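Local coordinates for protein bacillaene synthase dehydratase PksH (Bacillus subtilis, PDB 3HP0) that dehydrates the (S)-3-hydroxy-3-methylglutaryl group tethered to PksL to a 3-methylglutaconyl group during synthesis of the polyketide antibiotic bacillaene, at residues 196-199 and 200-203; 188-191 and 192-195; 203-206 and 207-211; 44-48 and 49-53. All blocks are in the same frame, centred on the assembly; numbering follows the deposited sequence.

Contact 1: residues 196-199 and 200-203; sequences LLRL and RRLN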
loop_
_atom_site.group_PDB
_atom_site.type_symbol
_atom_site.label_atom_id
_atom_site.label_comp_id
_atom_site.label_asym_id
_atom_site.label_seq_id
_atom_site.Cartn_x
_atom_site.Cartn_y
_atom_site.Cartn_z
ATOM N N LEU A 196 -4.890 -0.841 19.547
ATOM C CA LEU A 196 -6.169 -1.554 19.504
ATOM C C LEU A 196 -6.938 -1.328 20.796
ATOM O O LEU A 196 -8.158 -1.209 20.799
ATOM C CB LEU A 196 -5.945 -3.052 19.299
ATOM C CG LEU A 196 -5.277 -3.416 17.969
ATOM C CD1 LEU A 196 -5.155 -4.932 17.850
ATOM C CD2 LEU A 196 -6.090 -2.842 16.806
ATOM N N LEU A 197 -6.207 -1.260 21.895
ATOM C CA LEU A 197 -6.806 -1.039 23.196
ATOM C C LEU A 197 -7.556 0.297 23.182
ATOM O O LEU A 197 -8.703 0.372 23.609
ATOM C CB LEU A 197 -5.709 -1.048 24.259
ATOM C CG LEU A 197 -6.003 -1.600 25.652
ATOM C CD1 LEU A 197 -6.790 -2.904 25.565
ATOM C CD2 LEU A 197 -4.674 -1.824 26.368
ATOM N N ARG A 198 -6.918 1.349 22.679
ATOM C CA ARG A 198 -7.560 2.655 22.617
ATOM C C ARG A 198 -8.651 2.728 21.547
ATOM O O ARG A 198 -9.679 3.365 21.758
ATOM C CB ARG A 198 -6.535 3.765 22.343
ATOM C CG ARG A 198 -5.458 3.929 23.403
ATOM C CD ARG A 198 -5.253 5.399 23.754
ATOM N NE ARG A 198 -6.502 5.984 24.232
ATOM C CZ ARG A 198 -6.640 7.226 24.684
ATOM N NH1 ARG A 198 -5.597 8.040 24.730
ATOM N NH2 ARG A 198 -7.831 7.655 25.086
ATOM N N LEU A 199 -8.424 2.086 20.404
ATOM C CA LEU A 199 -9.389 2.099 19.306
ATOM C C LEU A 199 -10.724 1.487 19.732
ATOM O O LEU A 199 -11.789 1.996 19.360
ATOM C CB LEU A 199 -8.792 1.391 18.080
ATOM C CG LEU A 199 -7.658 2.278 17.502
ATOM C CD1 LEU A 199 -6.946 1.587 16.339
ATOM C CD2 LEU A 199 -8.274 3.621 17.103
ATOM N N ARG A 200 -10.685 0.385 20.485
ATOM C CA ARG A 200 -11.930 -0.179 21.011
ATOM C C ARG A 200 -12.148 0.969 21.983
ATOM O O ARG A 200 -11.183 1.470 22.534
ATOM C CB ARG A 200 -11.672 -1.512 21.738
ATOM C CG ARG A 200 -10.827 -1.408 22.989
ATOM C CD ARG A 200 -10.405 -2.777 23.520
ATOM N NE ARG A 200 -11.184 -3.211 24.681
ATOM C CZ ARG A 200 -10.917 -4.299 25.400
ATOM N NH1 ARG A 200 -9.889 -5.073 25.077
ATOM N NH2 ARG A 200 -11.674 -4.605 26.446
ATOM N N ARG A 201 -13.383 1.394 22.174
ATOM C CA ARG A 201 -13.712 2.562 23.005
ATOM C C ARG A 201 -14.422 3.475 22.039
ATOM O O ARG A 201 -15.163 4.366 22.433
ATOM C CB ARG A 201 -12.480 3.313 23.546
ATOM C CG ARG A 201 -11.887 2.783 24.845
ATOM C CD ARG A 201 -10.827 3.729 25.403
ATOM N NE ARG A 201 -10.110 3.124 26.526
ATOM C CZ ARG A 201 -9.359 3.789 27.398
ATOM N NH1 ARG A 201 -9.212 5.100 27.290
ATOM N NH2 ARG A 201 -8.762 3.132 28.381
ATOM N N LEU A 202 -14.141 3.261 20.761
ATOM C CA LEU A 202 -14.791 4.011 19.698
ATOM C C LEU A 202 -15.858 3.054 19.178
ATOM O O LEU A 202 -15.728 1.836 19.341
ATOM C CB LEU A 202 -13.802 4.346 18.565
ATOM C CG LEU A 202 -12.511 5.122 18.893
ATOM C CD1 LEU A 202 -11.793 5.440 17.565
ATOM C CD2 LEU A 202 -12.828 6.390 19.679
ATOM N N ASN A 203 -16.916 3.589 18.585
ATOM C CA ASN A 203 -17.956 2.738 18.033
ATOM C C ASN A 203 -17.932 2.919 16.503
ATOM O O ASN A 203 -17.525 3.977 15.998
ATOM C CB ASN A 203 -19.323 3.119 18.618
ATOM C CG ASN A 203 -19.855 4.419 18.058
ATOM O OD1 ASN A 203 -20.260 4.477 16.900
ATOM N ND2 ASN A 203 -19.853 5.469 18.868
HETATM O O HOH W 1 -14.024 0.159 18.304
#
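Leu-199 and Leu-202 stand at the two ends of a type II beta turn, which breaks off helix 190-199 and leads toward the next helix of this crotonase-family chain. Their side chains cross at a slant: CD2 of Leu-199 meets CD1 of Leu-202 at 4.0 Å. The turn is closed by Leu-202 N donating to Leu-199 O at 3.0 Å. The last helical bond is straighter: Arg-200 N donates to Leu-196 O at 3.0 Å, with 168° at the hydrogen. Arg-201 takes the third place of the turn with a positive phi of 121°. From there its chain, extended from CG to NE, runs alongside the helix end, while Arg-198 bends at chi2 and chi3. Their guanidinium planes are strongly inclined to each other, and NH2 of Arg-198 lies 3.6 Å from NH1 of Arg-201, a close pair of like charges that solvent probably screens on this exposed surface. Leu-197 and Arg-200, by contrast, lie side by side and point the same way, with CD1 of Leu-197 3.8 Å from NH1 of Arg-200. On the inner side, Leu-196 and Leu-199 rest on Val-53 and Ile-104 of the sheet. One water spans the turn, donating to Leu-199 O at 3.1 Å and to Leu-202 O at 2.6 Å.

Contact 2: residues 188-191 and 192-195; sequences SDVL and LRKH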
loop_
_atom_site.group_PDB
_atom_site.type_symbol
_atom_site.label_atom_id
_atom_site.label_comp_id
_atom_site.label_asym_id
_atom_site.label_seq_id
_atom_site.Cartn_x
_atom_site.Cartn_y
_atom_site.Cartn_z
ATOM N N SER A 188 6.796 -3.884 18.188
ATOM C CA SER A 188 5.614 -3.572 17.421
ATOM C C SER A 188 4.735 -4.811 17.382
ATOM O O SER A 188 4.808 -5.635 16.471
ATOM C CB SER A 188 5.979 -3.150 16.001
ATOM O OG SER A 188 6.504 -4.254 15.288
ATOM N N ASP A 189 3.926 -4.932 18.420
ATOM C CA ASP A 189 2.978 -6.021 18.637
ATOM C C ASP A 189 2.363 -5.463 19.900
ATOM O O ASP A 189 1.140 -5.354 20.043
ATOM C CB ASP A 189 3.700 -7.343 18.942
ATOM C CG ASP A 189 3.759 -8.283 17.740
ATOM O OD1 ASP A 189 3.251 -7.923 16.654
ATOM O OD2 ASP A 189 4.324 -9.395 17.880
ATOM N N VAL A 190 3.262 -5.081 20.800
ATOM C CA VAL A 190 2.880 -4.470 22.048
ATOM C C VAL A 190 2.336 -3.102 21.673
ATOM O O VAL A 190 1.326 -2.648 22.195
ATOM C CB VAL A 190 4.098 -4.282 22.977
ATOM C CG1 VAL A 190 3.672 -3.498 24.217
ATOM C CG2 VAL A 190 4.703 -5.643 23.344
ATOM N N LEU A 191 3.040 -2.459 20.752
ATOM C CA LEU A 191 2.675 -1.138 20.266
ATOM C C LEU A 191 1.315 -1.217 19.569
ATOM O O LEU A 191 0.465 -0.336 19.728
ATOM C CB LEU A 191 3.745 -0.623 19.299
ATOM C CG LEU A 191 3.515 0.791 18.774
ATOM C CD1 LEU A 191 3.385 1.736 19.953
ATOM C CD2 LEU A 191 4.661 1.208 17.850
ATOM N N LEU A 192 1.109 -2.285 18.805
ATOM C CA LEU A 192 -0.152 -2.480 18.113
ATOM C C LEU A 192 -1.262 -2.632 19.149
ATOM O O LEU A 192 -2.276 -1.947 19.076
ATOM C CB LEU A 192 -0.079 -3.720 17.210
ATOM C CG LEU A 192 -1.394 -4.191 16.574
ATOM C CD1 LEU A 192 -2.072 -3.044 15.836
ATOM C CD2 LEU A 192 -1.107 -5.333 15.618
ATOM N N ARG A 193 -1.059 -3.517 20.122
ATOM C CA ARG A 193 -2.052 -3.733 21.166
ATOM C C ARG A 193 -2.423 -2.467 21.926
ATOM O O ARG A 193 -3.575 -2.308 22.325
ATOM C CB ARG A 193 -1.579 -4.805 22.153
ATOM C CG ARG A 193 -1.755 -6.237 21.655
ATOM C CD ARG A 193 -1.545 -7.251 22.785
ATOM N NE ARG A 193 -0.159 -7.291 23.242
ATOM C CZ ARG A 193 0.827 -7.917 22.602
ATOM N NH1 ARG A 193 0.579 -8.570 21.470
ATOM N NH2 ARG A 193 2.065 -7.879 23.089
ATOM N N LYS A 194 -1.471 -1.564 22.138
ATOM C CA LYS A 194 -1.784 -0.328 22.852
ATOM C C LYS A 194 -2.716 0.539 22.006
ATOM O O LYS A 194 -3.505 1.331 22.535
ATOM C CB LYS A 194 -0.509 0.447 23.176
ATOM C CG LYS A 194 0.450 -0.312 24.085
ATOM C CD LYS A 194 1.625 0.564 24.518
ATOM C CE LYS A 194 2.548 -0.178 25.478
ATOM N NZ LYS A 194 3.740 0.642 25.844
ATOM N N HIS A 195 -2.613 0.381 20.687
ATOM C CA HIS A 195 -3.453 1.118 19.759
ATOM C C HIS A 195 -4.842 0.478 19.714
ATOM O O HIS A 195 -5.853 1.172 19.843
ATOM C CB HIS A 195 -2.824 1.134 18.358
ATOM C CG HIS A 195 -1.751 2.168 18.190
ATOM N ND1 HIS A 195 -0.487 2.031 18.725
ATOM C CD2 HIS A 195 -1.775 3.385 17.595
ATOM C CE1 HIS A 195 0.218 3.118 18.472
ATOM N NE2 HIS A 195 -0.540 3.957 17.789
#
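Leu-191 sets its CG opposite the backbone N (chi1 -177°), whereas His-195, one helical turn later, has its ring carbon opposite the carbonyl carbon (chi1 -81°); the two side chains thus run side by side in the first turns of helix 190-199, an outer helix of the crotonase-type chain. CD1 of Leu-191 lies 3.8 Å from CE1 of His-195. The imidazole reaches back to the backbone of the preceding turn, with Leu-191 O near the ring plane at its edge. Three donors converge on that oxygen, the ring N-H making the strong bond and the backbone N-H groups of Lys-194 and His-195 longer, weak ones. Val-190 and Lys-194 again point the same way: CG1 of Val-190 touches CE of Lys-194 at 3.7 Å, and Lys-194 N bonds to Val-190 O at 3.0 Å. Arg-193 bends at chi3 and folds back over the start of the helix. Its guanidinium covers Asp-189 O with one face, the oxygen lying 3.5 Å from the guanidinium plane over its centre, while NH2 of Arg-193 meets CG2 of Val-190 at 3.5 Å. Asp-189 holds the N-cap place without making a capping bond; its OD1 is hydrogen-bonded to His-106 NE2 on the sheet. The ring bond itself is short and straight: His-195 ND1 donates to Leu-191 O at 2.7 Å, with 166° at the hydrogen.

Contact 3: residues 203-206 and 207-211; sequences NKKG and IAHYK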
loop_
_atom_site.group_PDB
_atom_site.type_symbol
_atom_site.label_atom_id
_atom_site.label_comp_id
_atom_site.label_asym_id
_atom_site.label_seq_id
_atom_site.Cartn_x
_atom_site.Cartn_y
_atom_site.Cartn_z
ATOM N N ASN A 203 -16.916 3.589 18.585
ATOM C CA ASN A 203 -17.956 2.738 18.033
ATOM C C ASN A 203 -17.932 2.919 16.503
ATOM O O ASN A 203 -17.525 3.977 15.998
ATOM C CB ASN A 203 -19.323 3.119 18.618
ATOM C CG ASN A 203 -19.855 4.419 18.058
ATOM O OD1 ASN A 203 -20.260 4.477 16.900
ATOM N ND2 ASN A 203 -19.853 5.469 18.868
ATOM N N LYS A 204 -18.357 1.890 15.775
ATOM C CA LYS A 204 -18.368 1.919 14.315
ATOM C C LYS A 204 -19.025 3.171 13.736
ATOM O O LYS A 204 -18.502 3.780 12.800
ATOM C CB LYS A 204 -19.075 0.676 13.778
ATOM C CG LYS A 204 -18.786 0.348 12.320
ATOM C CD LYS A 204 -19.514 -0.925 11.924
ATOM C CE LYS A 204 -19.127 -1.410 10.537
ATOM N NZ LYS A 204 -17.724 -1.886 10.466
ATOM N N LYS A 205 -20.168 3.546 14.303
ATOM C CA LYS A 205 -20.932 4.710 13.866
ATOM C C LYS A 205 -20.164 6.035 13.913
ATOM O O LYS A 205 -20.231 6.829 12.976
ATOM C CB LYS A 205 -22.206 4.820 14.708
ATOM C CG LYS A 205 -23.101 6.013 14.385
ATOM C CD LYS A 205 -24.288 6.076 15.359
ATOM C CE LYS A 205 -25.272 7.163 14.973
ATOM N NZ LYS A 205 -26.568 6.987 15.697
ATOM N N GLY A 206 -19.453 6.286 15.007
ATOM C CA GLY A 206 -18.696 7.516 15.115
ATOM C C GLY A 206 -17.520 7.506 14.157
ATOM O O GLY A 206 -17.202 8.519 13.535
ATOM N N ILE A 207 -16.885 6.349 14.022
ATOM C CA ILE A 207 -15.744 6.205 13.140
ATOM C C ILE A 207 -16.153 6.451 11.702
ATOM O O ILE A 207 -15.504 7.218 10.982
ATOM C CB ILE A 207 -15.130 4.789 13.240
ATOM C CG1 ILE A 207 -14.636 4.523 14.668
ATOM C CG2 ILE A 207 -13.973 4.646 12.243
ATOM C CD1 ILE A 207 -14.103 3.109 14.869
ATOM N N ALA A 208 -17.231 5.797 11.283
ATOM C CA ALA A 208 -17.710 5.938 9.915
ATOM C C ALA A 208 -18.092 7.388 9.594
ATOM O O ALA A 208 -17.690 7.922 8.561
ATOM C CB ALA A 208 -18.901 4.996 9.674
ATOM N N HIS A 209 -18.852 8.026 10.480
ATOM C CA HIS A 209 -19.255 9.410 10.262
ATOM C C HIS A 209 -18.045 10.333 10.308
ATOM O O HIS A 209 -17.987 11.308 9.573
ATOM C CB HIS A 209 -20.259 9.859 11.320
ATOM C CG HIS A 209 -21.636 9.308 11.123
ATOM N ND1 HIS A 209 -22.395 9.582 10.004
ATOM C CD2 HIS A 209 -22.404 8.522 11.917
ATOM C CE1 HIS A 209 -23.571 8.991 10.119
ATOM N NE2 HIS A 209 -23.602 8.342 11.270
ATOM N N TYR A 210 -17.087 10.028 11.178
ATOM C CA TYR A 210 -15.894 10.849 11.287
ATOM C C TYR A 210 -15.056 10.720 10.017
ATOM O O TYR A 210 -14.608 11.727 9.459
ATOM C CB TYR A 210 -15.055 10.459 12.520
ATOM C CG TYR A 210 -13.659 11.036 12.453
ATOM C CD1 TYR A 210 -13.458 12.418 12.419
ATOM C CD2 TYR A 210 -12.555 10.209 12.271
ATOM C CE1 TYR A 210 -12.204 12.961 12.190
ATOM C CE2 TYR A 210 -11.284 10.745 12.039
ATOM C CZ TYR A 210 -11.123 12.119 11.994
ATOM O OH TYR A 210 -9.895 12.653 11.713
ATOM N N LYS A 211 -14.854 9.489 9.544
ATOM C CA LYS A 211 -14.073 9.308 8.326
ATOM C C LYS A 211 -14.788 9.910 7.118
ATOM O O LYS A 211 -14.136 10.478 6.244
ATOM C CB LYS A 211 -13.729 7.827 8.087
ATOM C CG LYS A 211 -12.920 7.212 9.242
ATOM C CD LYS A 211 -11.736 6.381 8.789
ATOM C CE LYS A 211 -12.163 5.196 7.944
ATOM N NZ LYS A 211 -11.034 4.450 7.328
#
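Ile-207 meets Asn-203 through both its backbone and its side chain. Its N donates to Asn-203 O at 3.2 Å, and because CG1 is turned beside the backbone N (chi1 -61°), that carbon lies against the same oxygen, leaving CD1 close by. The isoleucine is buried, packing on Thr-52 and Leu-202. Ala-208 follows with a shorter bond, N to Lys-204 O at 2.8 Å; its methyl carbon CB sits 3.4 Å from that oxygen and also leans on Pro-100. The lysine itself sends inward a chain that is extended as far as CE and bends at its end, where NZ is hydrogen-bonded to the carbonyls of Val-51, Cys-46 and Pro-100. His-209 returns to the exposed side. Its N bonds to Lys-205 O at 3.1 Å, and the imidazole crosses the lysine chain so that Lys-205 CG comes to the ring edge, in its plane, 3.6 Å from CD2 of His-209. Tyr-210 touches the first turn with its beginning alone: N donates to Gly-206 O at 2.8 Å, and the phenol leads off from there. Lys-211 turns back to the interior, its N bonding to Ile-207 O and its NZ forming a salt bridge with Asp-123. Five consecutive i to i+4 bonds thus start helix 204-217, and Asn-203 OD1 accepts the N-H of Gly-206 at 2.7 Å from 40° above its amide plane: the side-chain N-cap of an amphipathic alpha helix, laid with one face against the crotonase core.

Contact 4: residues 44-48 and 49-53; sequences NQCET and STVTV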
loop_
_atom_site.group_PDB
_atom_site.type_symbol
_atom_site.label_atom_id
_atom_site.label_comp_id
_atom_site.label_asym_id
_atom_site.label_seq_id
_atom_site.Cartn_x
_atom_site.Cartn_y
_atom_site.Cartn_z
ATOM N N ASN A 44 -15.576 -5.777 2.426
ATOM C CA ASN A 44 -17.033 -5.726 2.330
ATOM C C ASN A 44 -17.649 -6.427 3.534
ATOM O O ASN A 44 -18.700 -6.020 4.024
ATOM C CB ASN A 44 -17.524 -6.382 1.044
ATOM C CG ASN A 44 -17.567 -5.411 -0.111
ATOM O OD1 ASN A 44 -18.134 -4.323 0.015
ATOM N ND2 ASN A 44 -16.978 -5.790 -1.243
ATOM N N GLN A 45 -17.001 -7.483 4.010
ATOM C CA GLN A 45 -17.507 -8.184 5.182
ATOM C C GLN A 45 -17.395 -7.249 6.384
ATOM O O GLN A 45 -18.261 -7.236 7.255
ATOM C CB GLN A 45 -16.698 -9.455 5.451
ATOM C CG GLN A 45 -16.841 -10.526 4.385
ATOM C CD GLN A 45 -16.017 -11.768 4.683
ATOM O OE1 GLN A 45 -16.022 -12.732 3.916
ATOM N NE2 GLN A 45 -15.305 -11.748 5.800
ATOM N N CYS A 46 -16.324 -6.463 6.424
ATOM C CA CYS A 46 -16.103 -5.527 7.515
ATOM C C CYS A 46 -16.989 -4.281 7.392
ATOM O O CYS A 46 -17.126 -3.514 8.339
ATOM C CB CYS A 46 -14.633 -5.098 7.553
ATOM S SG CYS A 46 -13.458 -6.438 7.795
ATOM N N GLU A 47 -17.584 -4.091 6.219
ATOM C CA GLU A 47 -18.447 -2.948 5.945
ATOM C C GLU A 47 -19.680 -2.822 6.853
ATOM O O GLU A 47 -19.973 -1.747 7.380
ATOM C CB GLU A 47 -18.886 -3.001 4.474
ATOM C CG GLU A 47 -20.034 -2.072 4.081
ATOM C CD GLU A 47 -19.686 -0.604 4.198
ATOM O OE1 GLU A 47 -18.690 -0.176 3.567
ATOM O OE2 GLU A 47 -20.420 0.123 4.905
ATOM N N THR A 48 -20.396 -3.921 7.042
ATOM C CA THR A 48 -21.593 -3.895 7.869
ATOM C C THR A 48 -21.482 -4.730 9.137
ATOM O O THR A 48 -22.264 -4.574 10.068
ATOM C CB THR A 48 -22.821 -4.379 7.060
ATOM O OG1 THR A 48 -22.495 -5.613 6.401
ATOM C CG2 THR A 48 -23.246 -3.323 6.027
ATOM N N SER A 49 -20.506 -5.619 9.180
ATOM C CA SER A 49 -20.336 -6.457 10.356
ATOM C C SER A 49 -20.047 -5.617 11.610
ATOM O O SER A 49 -20.089 -4.389 11.573
ATOM C CB SER A 49 -19.218 -7.466 10.128
ATOM O OG SER A 49 -18.045 -6.805 9.722
ATOM N N THR A 50 -19.777 -6.298 12.720
ATOM C CA THR A 50 -19.513 -5.621 13.976
ATOM C C THR A 50 -18.052 -5.147 14.125
ATOM O O THR A 50 -17.667 -4.598 15.156
ATOM C CB THR A 50 -19.922 -6.531 15.197
ATOM O OG1 THR A 50 -19.359 -5.998 16.406
ATOM C CG2 THR A 50 -19.487 -7.999 14.992
ATOM N N VAL A 51 -17.243 -5.323 13.091
ATOM C CA VAL A 51 -15.847 -4.920 13.181
ATOM C C VAL A 51 -15.615 -3.406 13.074
ATOM O O VAL A 51 -16.284 -2.704 12.299
ATOM C CB VAL A 51 -15.011 -5.646 12.114
ATOM C CG1 VAL A 51 -15.920 -6.547 11.303
ATOM C CG2 VAL A 51 -14.247 -4.647 11.226
ATOM N N THR A 52 -14.656 -2.914 13.856
ATOM C CA THR A 52 -14.323 -1.493 13.860
ATOM C C THR A 52 -12.877 -1.237 13.471
ATOM O O THR A 52 -12.496 -0.090 13.229
ATOM C CB THR A 52 -14.526 -0.860 15.253
ATOM O OG1 THR A 52 -13.627 -1.468 16.192
ATOM C CG2 THR A 52 -15.940 -1.053 15.716
ATOM N N VAL A 53 -12.066 -2.289 13.431
ATOM C CA VAL A 53 -10.664 -2.114 13.069
ATOM C C VAL A 53 -10.183 -3.202 12.130
ATOM O O VAL A 53 -10.531 -4.361 12.298
ATOM C CB VAL A 53 -9.720 -2.111 14.323
ATOM C CG1 VAL A 53 -8.270 -1.863 13.894
ATOM C CG2 VAL A 53 -10.152 -1.046 15.317
#
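Cys-46 and Val-51 form the packed side of this contact, at the passage from helix 34-48 to strand 53-57 in the crotonase fold. The helix and the following strand belong to a beta-alpha-beta crossover, since strand 53-57 lies beside strand 17-22 and parallel to it. CG2 of Val-51 lies against both side-chain atoms of Cys-46, 3.7 Å from its CB and 3.9 Å from its SG. The sulfur is held beside the backbone N (chi1 -60°), and the cysteine, buried, also reaches Cys-18 and Tyr-101. Val-51 points toward the helix from the loop, although its eclipsed chi1 near 0° leaves the exact placing of its methyls doubtful. Beyond Val-51, Thr-52 and Val-53 are buried and pair through their backbones with Ser-16, Cys-18 and Val-102, so the chain enters the sheet directly.

The outer side is looser. Gln-45 carries an extended chain whose amide leads off from the loop, while Thr-48 is exposed and its hydroxyl makes no hydrogen bond to the neighbouring Ser-49 N. Between the two sides stands Ser-49, whose CB lies 3.0 Å from Gln-45 O. The hydroxyl is modelled as a donor to that carbonyl, but its position is uncertain, so the bond is best taken as tentative. The backbone adds a weak bond, Ser-49 N to Gln-45 O, 3.4 Å long.

In the fold
Contacts 2, 1 and 3 follow one another along the chain: contacts 2 and 1 share helix 190-199, their centres 13 Å apart, and contacts 1 and 3 share Asn-203, with Leu-202 CB touching Ile-207 CD1 at 3.9 Å. Contact 4 comes from a distant part of the sequence and joins contacts 1 and 3 from the inner side. Val-53 CG1 packs on Leu-196 CD2 of contact 1 at 3.8 Å, and Lys-204 NZ of contact 3 lies 2.5 Å from Val-51 O and 2.7 Å from Cys-46 O, probable hydrogen bonds. Contact 2 touches neither contact 3 nor contact 4. All four lie away from the active-site residues Asp-68 and Glu-137.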